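Local coordinates for protein putative alpha-N-acetylgalactosaminidase (Bacillus halodurans C-125, PDB 3CC1) that probably removes terminal alpha-linked N-acetylgalactosamine from glycoconjugates by hydrolysis, as a member of the alpha-galactosidase family, at residues N17-Y22 and C272-L277; Q121-N126 and K134-I139; G278-R283 and R292-T297. All blocks are in the same frame, centred on the assembly; numbering follows the deposited sequence.

Contact 1. Residues N17-Y22 and C272-L277; sequences NSWDCY and CGMLPL. Unlike the reference sequence in segment 272-277: Gly273 (reference Asp).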
ATOM      1  N   ASN A  17      22.985  12.115  22.012  1.00 21.49           N
ATOM      2  CA  ASN A  17      22.280  13.339  21.658  1.00 21.66           C
ATOM      3  C   ASN A  17      21.232  13.667  22.746  1.00 21.70           C
ATOM      4  O   ASN A  17      20.546  12.788  23.232  1.00 21.63           O
ATOM      5  CB  ASN A  17      21.676  13.163  20.258  1.00 22.37           C
ATOM      6  CG  ASN A  17      20.846  14.349  19.793  1.00 24.14           C
ATOM      7  OD1 ASN A  17      19.826  14.676  20.392  1.00 28.39           O
ATOM      8  ND2 ASN A  17      21.281  14.992  18.720  1.00 24.91           N
ATOM      9  N   SER A  18      21.153  14.944  23.114  1.00 22.32           N
ATOM     10  CA  SER A  18      20.370  15.436  24.258  1.00 21.80           C
ATOM     11  C   SER A  18      18.849  15.413  24.042  1.00 22.67           C
ATOM     12  O   SER A  18      18.116  15.602  24.999  1.00 22.06           O
ATOM     13  CB  SER A  18      20.766  16.873  24.598  1.00 21.75           C
ATOM     14  OG  SER A  18      20.430  17.782  23.571  1.00 23.21           O
ATOM     15  N   TRP A  19      18.390  15.157  22.819  1.00 22.09           N
ATOM     16  CA  TRP A  19      16.977  15.373  22.474  1.00 23.01           C
ATOM     17  C   TRP A  19      15.972  14.448  23.167  1.00 22.72           C
ATOM     18  O   TRP A  19      14.976  14.917  23.717  1.00 23.51           O
ATOM     19  CB  TRP A  19      16.744  15.321  20.957  1.00 23.11           C
ATOM     20  CG  TRP A  19      15.328  15.644  20.637  1.00 22.71           C
ATOM     21  CD1 TRP A  19      14.340  14.749  20.362  1.00 24.83           C
ATOM     22  CD2 TRP A  19      14.714  16.943  20.564  1.00 22.78           C
ATOM     23  NE1 TRP A  19      13.159  15.403  20.138  1.00 20.47           N
ATOM     24  CE2 TRP A  19      13.352  16.743  20.247  1.00 24.17           C
ATOM     25  CE3 TRP A  19      15.172  18.248  20.736  1.00 24.05           C
ATOM     26  CZ2 TRP A  19      12.444  17.795  20.127  1.00 23.74           C
ATOM     27  CZ3 TRP A  19      14.281  19.294  20.600  1.00 26.57           C
ATOM     28  CH2 TRP A  19      12.932  19.066  20.308  1.00 26.06           C
ATOM     29  N   ASP A  20      16.211  13.143  23.135  1.00 22.67           N
ATOM     30  CA  ASP A  20      15.185  12.193  23.633  1.00 22.72           C
ATOM     31  C   ASP A  20      15.004  12.267  25.170  1.00 22.78           C
ATOM     32  O   ASP A  20      13.952  11.908  25.688  1.00 22.78           O
ATOM     33  CB  ASP A  20      15.489  10.748  23.235  1.00 23.42           C
ATOM     34  CG  ASP A  20      15.210  10.426  21.772  1.00 24.06           C
ATOM     35  OD1 ASP A  20      14.828  11.303  20.954  1.00 25.78           O
ATOM     36  OD2 ASP A  20      15.387   9.220  21.434  1.00 25.21           O
ATOM     37  N   CYS A  21      16.036  12.728  25.877  1.00 23.87           N
ATOM     38  CA  CYS A  21      15.999  12.866  27.342  1.00 24.02           C
ATOM     39  C   CYS A  21      15.615  14.272  27.775  1.00 22.91           C
ATOM     40  O   CYS A  21      14.802  14.415  28.676  1.00 21.40           O
ATOM     41  CB  CYS A  21      17.300  12.400  28.034  1.00 24.01           C
ATOM     42  SG  CYS A  21      18.866  12.857  27.183  1.00 26.58           S
ATOM     43  N   TYR A  22      16.157  15.302  27.119  1.00 22.29           N
ATOM     44  CA  TYR A  22      16.006  16.685  27.608  1.00 21.96           C
ATOM     45  C   TYR A  22      15.392  17.655  26.596  1.00 22.03           C
ATOM     46  O   TYR A  22      15.253  18.858  26.854  1.00 20.33           O
ATOM     47  CB  TYR A  22      17.357  17.250  28.123  1.00 22.40           C
ATOM     48  CG  TYR A  22      17.890  16.430  29.258  1.00 22.25           C
ATOM     49  CD1 TYR A  22      17.165  16.332  30.435  1.00 22.06           C
ATOM     50  CD2 TYR A  22      19.070  15.687  29.134  1.00 22.73           C
ATOM     51  CE1 TYR A  22      17.594  15.550  31.476  1.00 21.49           C
ATOM     52  CE2 TYR A  22      19.523  14.901  30.178  1.00 21.62           C
ATOM     53  CZ  TYR A  22      18.787  14.846  31.353  1.00 21.58           C
ATOM     54  OH  TYR A  22      19.191  14.046  32.399  1.00 22.23           O
ATOM     55  N   CYS A 272      18.392   6.395  10.663  1.00 25.11           N
ATOM     56  CA  CYS A 272      17.166   5.711  11.071  1.00 25.91           C
ATOM     57  C   CYS A 272      16.531   6.333  12.300  1.00 25.40           C
ATOM     58  O   CYS A 272      15.396   6.034  12.654  1.00 25.33           O
ATOM     59  CB  CYS A 272      17.435   4.229  11.319  1.00 25.84           C
ATOM     60  SG  CYS A 272      17.857   3.371   9.778  1.00 30.73           S
ATOM     61  N   GLY A 273      17.278   7.220  12.935  1.00 25.01           N
ATOM     62  CA  GLY A 273      16.805   7.903  14.094  1.00 24.27           C
ATOM     63  C   GLY A 273      17.646   7.699  15.341  1.00 24.28           C
ATOM     64  O   GLY A 273      18.409   6.750  15.479  1.00 24.00           O
HETATM   65  N   MSE A 274      17.466   8.597  16.291  1.00 23.20           N
HETATM   66  CA  MSE A 274      18.176   8.476  17.551  1.00 23.23           C
HETATM   67  C   MSE A 274      17.624   7.265  18.314  1.00 23.07           C
HETATM   68  O   MSE A 274      16.486   6.835  18.080  1.00 22.65           O
HETATM   69  CB  MSE A 274      18.093   9.791  18.308  1.00 24.35           C
HETATM   70  CG  MSE A 274      18.958  10.945  17.617  1.00 28.39           C
HETATM   71 SE   MSE A 274      18.427  12.566  18.387  0.75 38.50          SE
HETATM   72  CE  MSE A 274      16.484  12.624  18.368  1.00 37.26           C
ATOM     73  N   LEU A 275      18.466   6.663  19.149  1.00 22.75           N
ATOM     74  CA  LEU A 275      18.084   5.452  19.920  1.00 22.70           C
ATOM     75  C   LEU A 275      17.320   5.785  21.209  1.00 22.56           C
ATOM     76  O   LEU A 275      17.921   6.281  22.163  1.00 21.55           O
ATOM     77  CB  LEU A 275      19.321   4.606  20.257  1.00 23.41           C
ATOM     78  CG  LEU A 275      20.341   4.455  19.113  1.00 23.09           C
ATOM     79  CD1 LEU A 275      21.667   3.789  19.628  1.00 24.26           C
ATOM     80  CD2 LEU A 275      19.683   3.691  17.922  1.00 22.37           C
ATOM     81  N   PRO A 276      15.973   5.538  21.233  1.00 22.90           N
ATOM     82  CA  PRO A 276      15.227   5.826  22.441  1.00 23.30           C
ATOM     83  C   PRO A 276      15.324   4.650  23.398  1.00 23.78           C
ATOM     84  O   PRO A 276      14.423   3.811  23.502  1.00 24.41           O
ATOM     85  CB  PRO A 276      13.807   6.035  21.944  1.00 23.66           C
ATOM     86  CG  PRO A 276      13.681   5.155  20.726  1.00 23.11           C
ATOM     87  CD  PRO A 276      15.101   4.967  20.183  1.00 23.65           C
ATOM     88  N   LEU A 277      16.439   4.645  24.104  1.00 22.85           N
ATOM     89  CA  LEU A 277      16.781   3.602  25.037  1.00 23.36           C
ATOM     90  C   LEU A 277      16.999   4.166  26.424  1.00 23.34           C
ATOM     91  O   LEU A 277      17.295   5.356  26.597  1.00 23.12           O
ATOM     92  CB  LEU A 277      18.059   2.900  24.557  1.00 22.74           C
ATOM     93  CG  LEU A 277      18.042   2.094  23.257  1.00 23.96           C
ATOM     94  CD1 LEU A 277      19.439   1.611  22.908  1.00 22.40           C
ATOM     95  CD2 LEU A 277      17.051   0.952  23.320  1.00 23.70           C
TER
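Buried van der Waals packing joins the end of barrel strand 14-17 and the short helix after it to the irregular chain 272-277; no hydrogen bond crosses between them. Met274, a selenomethionine, does most of the work. Its side chain leaves the backbone with CG anti to the carbonyl carbon and then bends at chi3 (-48°), so that the selenium meets Asn17 while the terminal methyl turns toward Trp19 and Asp20. SE lies 3.2 Å from OD1 of Asn17. CE approaches the indole obliquely, 3.6 Å from CD1 of Trp19, and also sits 3.3 Å from OD1 of Asp20. A long, flexible and polarisable side chain suits this mixed setting of amide, indole and carboxylate.

Asn17 is held in place from its own side: with CG anti to the backbone N, its OD1 accepts from Trp19 N at 2.9 Å, in the carbonyl plane, a capping bond at the turn into the helix. Its ND2 is bonded to Asp53, which fixes which way round the amide lies. The Asp20 carboxylate makes contacts through both oxygens: OD1 reaches the indole edge of Trp19 in the ring plane, and OD2 rests 3.5 Å from CA of Pro276, the centre of an inverse gamma turn. Trp19 NE1 is hydrogen-bonded to Asp286, and a bound imidazole, probably from the crystallisation liquor, may mark a pocket beside it. A strand running into a short helix, met by a later loop, fits the C-terminal end of a TIM barrel, where this family builds its active site.

Contact 2. Residues Q121-N126 and K134-I139; sequences QAVYEN and KTAREI
Arg137 reaches back across the end of helix 120-125 with its chain extended from CG to NE, laying the edge of its guanidinium against two backbone carbonyls. NE points at Val123 O (2.8 Å), an almost straight bond with an N-H...O angle of 171° that lies in both the carbonyl and the guanidinium planes. NH2 takes Tyr124 O at 2.7 Å, but from above the carbonyl plane and with a more bent N-H. A planar, multi-donor cation suits this place, since it would be drawn to the partial negative charge of a helix C-terminus. That helix ends in a Schellman motif: Asn126, a residue type that tolerates positive phi (54°), also gives its N-H to Val123 O, so this one carbonyl serves two donors.

The Asn126 side chain, with CG anti to the backbone N, swings its OD1 toward segment 134-139, where the amide oxygen takes two donors. Thr135 supplies a hydroxyl from the crowded position between its backbone N and carbonyl carbon, and OG1 donates at 2.6 Å from above the amide plane. Arg137 N comes in nearly along the C=O axis at 3.3 Å. Beside these polar groups the segments pack through Ala122 and Ala136: Ala136 CB rests 3.3 Å from Ala122 O, a closeness suited to a methyl side chain. Ile118 touches Val123 and Ala136, and Phe69 of the second subunit meets the Tyr124 ring edge-to-face.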
ATOM      1  N   GLN A 121      14.911  37.087  14.274  1.00 22.52           N
ATOM      2  CA  GLN A 121      15.340  38.135  15.187  1.00 22.94           C
ATOM      3  C   GLN A 121      16.457  39.005  14.568  1.00 22.83           C
ATOM      4  O   GLN A 121      16.485  40.225  14.774  1.00 22.43           O
ATOM      5  CB  GLN A 121      15.805  37.498  16.476  1.00 23.10           C
ATOM      6  CG  GLN A 121      16.146  38.503  17.562  1.00 25.09           C
ATOM      7  CD  GLN A 121      16.438  37.788  18.897  1.00 25.28           C
ATOM      8  OE1 GLN A 121      15.603  37.067  19.410  1.00 24.82           O
ATOM      9  NE2 GLN A 121      17.618  38.005  19.442  1.00 23.61           N
ATOM     10  N   ALA A 122      17.343  38.369  13.794  1.00 21.77           N
ATOM     11  CA  ALA A 122      18.362  39.079  13.029  1.00 21.58           C
ATOM     12  C   ALA A 122      17.713  39.918  11.939  1.00 20.66           C
ATOM     13  O   ALA A 122      18.129  41.029  11.659  1.00 20.97           O
ATOM     14  CB  ALA A 122      19.389  38.093  12.439  1.00 20.04           C
ATOM     15  N   VAL A 123      16.669  39.400  11.335  1.00 21.93           N
ATOM     16  CA  VAL A 123      16.007  40.121  10.240  1.00 23.42           C
ATOM     17  C   VAL A 123      15.324  41.350  10.841  1.00 24.14           C
ATOM     18  O   VAL A 123      15.456  42.460  10.343  1.00 23.46           O
ATOM     19  CB  VAL A 123      15.068  39.197   9.429  1.00 23.40           C
ATOM     20  CG1 VAL A 123      14.245  40.014   8.456  1.00 24.01           C
ATOM     21  CG2 VAL A 123      15.883  38.093   8.695  1.00 23.44           C
ATOM     22  N   TYR A 124      14.635  41.147  11.970  0.50 24.43           N
ATOM     23  CA  TYR A 124      13.994  42.249  12.708  0.50 24.70           C
ATOM     24  C   TYR A 124      14.990  43.343  13.032  0.50 25.12           C
ATOM     25  O   TYR A 124      14.733  44.509  12.802  0.50 24.59           O
ATOM     26  CB  TYR A 124      13.399  41.736  14.021  0.50 24.88           C
ATOM     27  CG  TYR A 124      12.974  42.805  15.022  0.50 25.75           C
ATOM     28  CD1 TYR A 124      11.939  43.689  14.749  0.50 26.05           C
ATOM     29  CD2 TYR A 124      13.579  42.883  16.271  0.50 25.92           C
ATOM     30  CE1 TYR A 124      11.551  44.641  15.690  0.50 27.25           C
ATOM     31  CE2 TYR A 124      13.209  43.822  17.195  0.50 25.15           C
ATOM     32  CZ  TYR A 124      12.195  44.689  16.910  0.50 27.36           C
ATOM     33  OH  TYR A 124      11.848  45.617  17.870  0.50 29.37           O
ATOM     34  N   GLU A 125      16.139  42.940  13.550  1.00 25.33           N
ATOM     35  CA  GLU A 125      17.122  43.887  14.066  1.00 25.38           C
ATOM     36  C   GLU A 125      17.959  44.422  12.918  1.00 25.22           C
ATOM     37  O   GLU A 125      18.725  45.347  13.078  1.00 27.09           O
ATOM     38  CB  GLU A 125      18.043  43.222  15.091  1.00 24.89           C
ATOM     39  CG  GLU A 125      17.373  42.888  16.450  1.00 28.16           C
ATOM     40  CD  GLU A 125      18.340  42.265  17.491  1.00 32.13           C
ATOM     41  OE1 GLU A 125      19.567  42.417  17.321  1.00 34.85           O
ATOM     42  OE2 GLU A 125      17.894  41.595  18.470  1.00 35.08           O
ATOM     43  N   ASN A 126      17.803  43.819  11.756  1.00 25.05           N
ATOM     44  CA  ASN A 126      18.619  44.109  10.593  1.00 24.78           C
ATOM     45  C   ASN A 126      20.109  43.986  10.882  1.00 24.41           C
ATOM     46  O   ASN A 126      20.912  44.835  10.511  1.00 23.74           O
ATOM     47  CB  ASN A 126      18.304  45.487  10.020  1.00 25.43           C
ATOM     48  CG  ASN A 126      18.768  45.623   8.574  1.00 26.31           C
ATOM     49  OD1 ASN A 126      18.815  44.653   7.828  1.00 28.10           O
ATOM     50  ND2 ASN A 126      19.119  46.828   8.187  1.00 29.00           N
ATOM     51  N   LYS A 134      26.518  43.625   3.745  1.00 26.66           N
ATOM     52  CA  LYS A 134      25.065  43.519   3.730  1.00 25.91           C
ATOM     53  C   LYS A 134      24.523  43.257   5.118  1.00 24.87           C
ATOM     54  O   LYS A 134      25.260  42.982   6.033  1.00 24.27           O
ATOM     55  CB  LYS A 134      24.646  42.387   2.766  1.00 26.03           C
ATOM     56  CG  LYS A 134      25.216  42.569   1.346  1.00 28.49           C
ATOM     57  CD  LYS A 134      24.574  43.738   0.640  1.00 29.73           C
ATOM     58  CE  LYS A 134      25.137  43.915  -0.753  1.00 33.30           C
ATOM     59  NZ  LYS A 134      24.565  45.131  -1.378  1.00 34.19           N
ATOM     60  N   THR A 135      23.210  43.332   5.237  1.00 24.84           N
ATOM     61  CA  THR A 135      22.513  43.040   6.469  1.00 24.68           C
ATOM     62  C   THR A 135      21.541  41.881   6.317  1.00 24.34           C
ATOM     63  O   THR A 135      21.241  41.439   5.216  1.00 23.45           O
ATOM     64  CB  THR A 135      21.658  44.209   6.903  1.00 25.33           C
ATOM     65  OG1 THR A 135      20.630  44.433   5.915  1.00 26.41           O
ATOM     66  CG2 THR A 135      22.493  45.467   7.082  1.00 26.85           C
ATOM     67  N   ALA A 136      21.006  41.444   7.453  1.00 23.21           N
ATOM     68  CA  ALA A 136      20.120  40.304   7.492  1.00 23.64           C
ATOM     69  C   ALA A 136      18.940  40.486   6.564  1.00 23.14           C
ATOM     70  O   ALA A 136      18.529  39.552   5.882  1.00 23.36           O
ATOM     71  CB  ALA A 136      19.628  40.012   8.937  1.00 22.32           C
ATOM     72  N   ARG A 137      18.385  41.681   6.530  1.00 24.03           N
ATOM     73  CA  ARG A 137      17.218  41.926   5.690  1.00 25.23           C
ATOM     74  C   ARG A 137      17.542  41.801   4.226  1.00 25.78           C
ATOM     75  O   ARG A 137      16.661  41.522   3.414  1.00 27.45           O
ATOM     76  CB  ARG A 137      16.612  43.295   5.953  1.00 25.43           C
ATOM     77  CG  ARG A 137      16.023  43.391   7.331  1.00 28.89           C
ATOM     78  CD  ARG A 137      15.387  44.749   7.586  1.00 32.27           C
ATOM     79  NE  ARG A 137      14.832  44.755   8.931  1.00 35.71           N
ATOM     80  CZ  ARG A 137      14.074  45.721   9.414  1.00 39.72           C
ATOM     81  NH1 ARG A 137      13.781  46.764   8.652  1.00 40.86           N
ATOM     82  NH2 ARG A 137      13.597  45.639  10.645  1.00 40.54           N
ATOM     83  N   GLU A 138      18.802  42.007   3.882  1.00 24.90           N
ATOM     84  CA  GLU A 138      19.209  42.000   2.482  1.00 24.92           C
ATOM     85  C   GLU A 138      19.519  40.610   1.958  1.00 24.44           C
ATOM     86  O   GLU A 138      19.691  40.432   0.761  1.00 24.18           O
ATOM     87  CB  GLU A 138      20.413  42.908   2.277  1.00 24.56           C
ATOM     88  CG  GLU A 138      20.066  44.343   2.551  1.00 25.15           C
ATOM     89  CD  GLU A 138      21.266  45.297   2.467  1.00 27.55           C
ATOM     90  OE1 GLU A 138      22.315  45.060   3.088  1.00 27.38           O
ATOM     91  OE2 GLU A 138      21.132  46.313   1.771  1.00 32.40           O
ATOM     92  N   ILE A 139      19.597  39.643   2.865  1.00 24.29           N
ATOM     93  CA  ILE A 139      19.939  38.281   2.498  1.00 24.15           C
ATOM     94  C   ILE A 139      18.848  37.275   2.856  1.00 24.71           C
ATOM     95  O   ILE A 139      18.895  36.167   2.365  1.00 26.57           O
ATOM     96  CB  ILE A 139      21.328  37.819   3.048  1.00 23.95           C
ATOM     97  CG1 ILE A 139      21.322  37.655   4.580  1.00 24.66           C
ATOM     98  CG2 ILE A 139      22.434  38.772   2.581  1.00 23.36           C
ATOM     99  CD1 ILE A 139      22.480  36.678   5.152  1.00 25.17           C
TER

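Contact 3. Residues G278-R283 and R292-T297; sequences GHIGIR and RWTRFT
Backbone hydrogen bonds make this contact a small antiparallel beta hairpin. Ile280 and Arg292 form a hydrogen-bonded pair, Ile280 N giving to Arg292 O at 2.9 Å and Arg292 N to Ile280 O at 3.0 Å, both nearly along the C=O axes. Past the non-hydrogen-bonded pair His279 and Trp293, Thr294 N donates to Gly278 O at 2.9 Å in the carbonyl plane. Thr294 OG1 accepts from Phe296 N, an ST turn, and is also hydrogen-bonded to Pro276 O.

Aromatic contacts lie on the face carrying His279 and Trp293. The indole, its CG anti to the backbone N, folds over the backbone of Gly278 and His279, and Gly278 CA sits 3.8 Å from the centroid of its six-membered ring, a CH-pi contact. Positive phi suits glycine here. His279 presents its ring edge instead, with CD2 3.2 Å from Arg292 O in the ring plane.

On the other face, Ile280 CD1 lies over one face of the Arg292 guanidinium, 3.8 Å from NH2. Gly281 CA is 3.8 Å from Arg292 NH1, and a beta carbon on it would point into the guanidinium; its positive phi also suits glycine.

Polar ends find partners outside the two segments. Arg292 forms a salt bridge with Asp245, while the ring nitrogens of His279 bond to Asp291 and Asp323. Two acidic partners would probably stabilise a doubly protonated imidazolium, so this histidine may carry a positive charge.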
ATOM      1  N   GLY A 278      16.836   3.301  27.423  1.00 23.88           N
ATOM      2  CA  GLY A 278      17.052   3.690  28.806  1.00 23.04           C
ATOM      3  C   GLY A 278      16.089   4.764  29.239  1.00 22.58           C
ATOM      4  O   GLY A 278      14.936   4.732  28.902  1.00 21.30           O
ATOM      5  N   HIS A 279      16.603   5.704  30.027  1.00 22.90           N
ATOM      6  CA  HIS A 279      15.807   6.771  30.650  1.00 22.25           C
ATOM      7  C   HIS A 279      15.680   7.999  29.727  1.00 21.80           C
ATOM      8  O   HIS A 279      16.644   8.722  29.448  1.00 21.99           O
ATOM      9  CB  HIS A 279      16.417   7.132  32.010  1.00 22.83           C
ATOM     10  CG  HIS A 279      15.560   8.036  32.861  1.00 22.84           C
ATOM     11  ND1 HIS A 279      16.068   8.713  33.950  1.00 24.06           N
ATOM     12  CD2 HIS A 279      14.252   8.382  32.781  1.00 26.15           C
ATOM     13  CE1 HIS A 279      15.100   9.422  34.518  1.00 25.32           C
ATOM     14  NE2 HIS A 279      13.989   9.249  33.822  1.00 23.93           N
ATOM     15  N   ILE A 280      14.457   8.201  29.265  1.00 20.89           N
ATOM     16  CA  ILE A 280      14.122   9.203  28.266  1.00 20.77           C
ATOM     17  C   ILE A 280      12.902   9.972  28.727  1.00 20.78           C
ATOM     18  O   ILE A 280      12.258   9.586  29.694  1.00 19.52           O
ATOM     19  CB  ILE A 280      13.871   8.553  26.847  1.00 21.64           C
ATOM     20  CG1 ILE A 280      12.761   7.504  26.895  1.00 19.93           C
ATOM     21  CG2 ILE A 280      15.152   7.949  26.289  1.00 18.63           C
ATOM     22  CD1 ILE A 280      12.518   6.745  25.558  1.00 17.59           C
ATOM     23  N   GLY A 281      12.602  11.071  28.036  1.00 20.75           N
ATOM     24  CA  GLY A 281      11.399  11.839  28.266  1.00 21.34           C
ATOM     25  C   GLY A 281      11.413  12.671  29.531  1.00 22.02           C
ATOM     26  O   GLY A 281      10.359  13.027  30.049  1.00 22.28           O
ATOM     27  N   ILE A 282      12.610  12.984  30.034  1.00 21.88           N
ATOM     28  CA  ILE A 282      12.753  13.687  31.323  1.00 21.65           C
ATOM     29  C   ILE A 282      12.179  15.101  31.210  1.00 22.26           C
ATOM     30  O   ILE A 282      11.378  15.516  32.040  1.00 21.11           O
ATOM     31  CB  ILE A 282      14.207  13.662  31.839  1.00 21.75           C
ATOM     32  CG1 ILE A 282      14.651  12.210  32.024  1.00 21.67           C
ATOM     33  CG2 ILE A 282      14.361  14.407  33.183  1.00 20.41           C
ATOM     34  CD1 ILE A 282      16.106  12.034  32.350  1.00 18.04           C
ATOM     35  N   ARG A 283      12.563  15.821  30.156  1.00 22.12           N
ATOM     36  CA  ARG A 283      11.944  17.091  29.815  1.00 22.70           C
ATOM     37  C   ARG A 283      11.748  17.038  28.314  1.00 23.54           C
ATOM     38  O   ARG A 283      12.656  17.285  27.570  1.00 24.38           O
ATOM     39  CB  ARG A 283      12.810  18.290  30.224  1.00 22.52           C
ATOM     40  CG  ARG A 283      13.072  18.390  31.747  1.00 22.12           C
ATOM     41  CD  ARG A 283      13.732  19.696  32.172  1.00 21.95           C
ATOM     42  NE  ARG A 283      14.955  19.996  31.411  1.00 19.61           N
ATOM     43  CZ  ARG A 283      16.175  19.583  31.716  1.00 19.52           C
ATOM     44  NH1 ARG A 283      16.371  18.817  32.768  1.00 20.41           N
ATOM     45  NH2 ARG A 283      17.212  19.954  30.965  1.00 20.80           N
ATOM     46  N   ARG A 292      10.258   8.490  31.671  1.00 23.26           N
ATOM     47  CA  ARG A 292      10.076   7.053  31.527  1.00 23.30           C
ATOM     48  C   ARG A 292      11.329   6.294  31.182  1.00 23.52           C
ATOM     49  O   ARG A 292      12.325   6.863  30.730  1.00 22.86           O
ATOM     50  CB  ARG A 292       9.040   6.771  30.445  1.00 23.42           C
ATOM     51  CG  ARG A 292       9.515   6.981  29.006  1.00 24.59           C
ATOM     52  CD  ARG A 292       8.355   6.985  28.016  1.00 22.05           C
ATOM     53  NE  ARG A 292       8.779   7.267  26.634  1.00 23.04           N
ATOM     54  CZ  ARG A 292       8.946   8.484  26.127  1.00 22.45           C
ATOM     55  NH1 ARG A 292       8.746   9.538  26.883  1.00 22.84           N
ATOM     56  NH2 ARG A 292       9.309   8.654  24.863  1.00 24.52           N
ATOM     57  N   TRP A 293      11.244   4.990  31.427  1.00 23.55           N
ATOM     58  CA  TRP A 293      12.080   4.008  30.785  1.00 23.31           C
ATOM     59  C   TRP A 293      11.497   3.741  29.398  1.00 22.59           C
ATOM     60  O   TRP A 293      10.285   3.807  29.196  1.00 22.01           O
ATOM     61  CB  TRP A 293      12.100   2.698  31.560  1.00 23.90           C
ATOM     62  CG  TRP A 293      13.288   1.918  31.281  1.00 26.70           C
ATOM     63  CD1 TRP A 293      13.396   0.759  30.517  1.00 29.83           C
ATOM     64  CD2 TRP A 293      14.593   2.203  31.764  1.00 28.60           C
ATOM     65  NE1 TRP A 293      14.709   0.319  30.521  1.00 28.69           N
ATOM     66  CE2 TRP A 293      15.460   1.195  31.272  1.00 30.56           C
ATOM     67  CE3 TRP A 293      15.115   3.205  32.563  1.00 29.15           C
ATOM     68  CZ2 TRP A 293      16.822   1.189  31.565  1.00 31.24           C
ATOM     69  CZ3 TRP A 293      16.471   3.180  32.864  1.00 31.06           C
ATOM     70  CH2 TRP A 293      17.302   2.205  32.359  1.00 29.34           C
ATOM     71  N   THR A 294      12.375   3.454  28.449  1.00 21.84           N
ATOM     72  CA  THR A 294      11.946   3.159  27.090  1.00 21.67           C
ATOM     73  C   THR A 294      10.773   2.209  27.042  1.00 21.60           C
ATOM     74  O   THR A 294      10.715   1.254  27.767  1.00 21.56           O
ATOM     75  CB  THR A 294      13.090   2.622  26.208  1.00 21.82           C
ATOM     76  OG1 THR A 294      12.583   2.410  24.887  1.00 23.62           O
ATOM     77  CG2 THR A 294      13.665   1.337  26.740  1.00 20.91           C
ATOM     78  N   ARG A 295       9.820   2.506  26.174  1.00 21.93           N
ATOM     79  CA  ARG A 295       8.633   1.692  26.039  1.00 22.42           C
ATOM     80  C   ARG A 295       8.925   0.438  25.216  1.00 22.29           C
ATOM     81  O   ARG A 295       8.122  -0.464  25.202  1.00 22.06           O
ATOM     82  CB  ARG A 295       7.487   2.478  25.393  1.00 23.32           C
ATOM     83  CG  ARG A 295       6.947   3.590  26.267  1.00 24.91           C
ATOM     84  CD  ARG A 295       6.177   4.588  25.437  1.00 28.05           C
ATOM     85  NE  ARG A 295       4.801   4.148  25.255  1.00 30.88           N
ATOM     86  CZ  ARG A 295       4.307   3.629  24.128  1.00 37.06           C
ATOM     87  NH1 ARG A 295       5.029   3.472  23.011  1.00 34.71           N
ATOM     88  NH2 ARG A 295       3.042   3.259  24.120  1.00 41.73           N
ATOM     89  N   PHE A 296      10.083   0.379  24.563  1.00 21.00           N
ATOM     90  CA  PHE A 296      10.428  -0.784  23.740  1.00 20.31           C
ATOM     91  C   PHE A 296      10.714  -1.975  24.654  1.00 21.84           C
ATOM     92  O   PHE A 296      11.410  -1.844  25.673  1.00 20.69           O
ATOM     93  CB  PHE A 296      11.638  -0.557  22.889  1.00 20.34           C
ATOM     94  CG  PHE A 296      11.384   0.221  21.619  1.00 19.65           C
ATOM     95  CD1 PHE A 296      10.266   0.020  20.868  1.00 22.52           C
ATOM     96  CD2 PHE A 296      12.359   1.058  21.125  1.00 23.02           C
ATOM     97  CE1 PHE A 296      10.084   0.717  19.651  1.00 23.83           C
ATOM     98  CE2 PHE A 296      12.183   1.755  19.933  1.00 25.18           C
ATOM     99  CZ  PHE A 296      11.040   1.575  19.204  1.00 24.65           C
ATOM    100  N   THR A 297      10.169  -3.137  24.287  1.00 21.52           N
ATOM    101  CA  THR A 297      10.495  -4.345  25.009  1.00 21.74           C
ATOM    102  C   THR A 297      11.944  -4.658  24.664  1.00 21.75           C
ATOM    103  O   THR A 297      12.529  -4.082  23.725  1.00 21.51           O
ATOM    104  CB  THR A 297       9.625  -5.533  24.594  1.00 22.09           C
ATOM    105  OG1 THR A 297       9.887  -5.820  23.207  1.00 21.54           O
ATOM    106  CG2 THR A 297       8.102  -5.275  24.868  1.00 21.92           C
TER

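Contacts 1 and 3 are neighbours, their centres about 10 Å apart, whereas contact 2 lies about 34 and 41 Å from contacts 1 and 3, centre to centre. Contact 1 is core and contact 3 only partly buried, yet they share a framework: segment 272-277 is followed directly in the chain by 278-283, Asp20 O probably binds Gly281 N, and Pro276 O binds Thr294 OG1 (2.7 Å). Contact 2, also partly buried, stands at the periphery; contacts 1 and 2 both touch the second subunit. Contact 1 relies on side-chain packing without hydrogen bonds between its segments, contact 3 on strand pairing, and contact 2 on an arginine and a threonine that bind helix-end carbonyls and an amide oxygen.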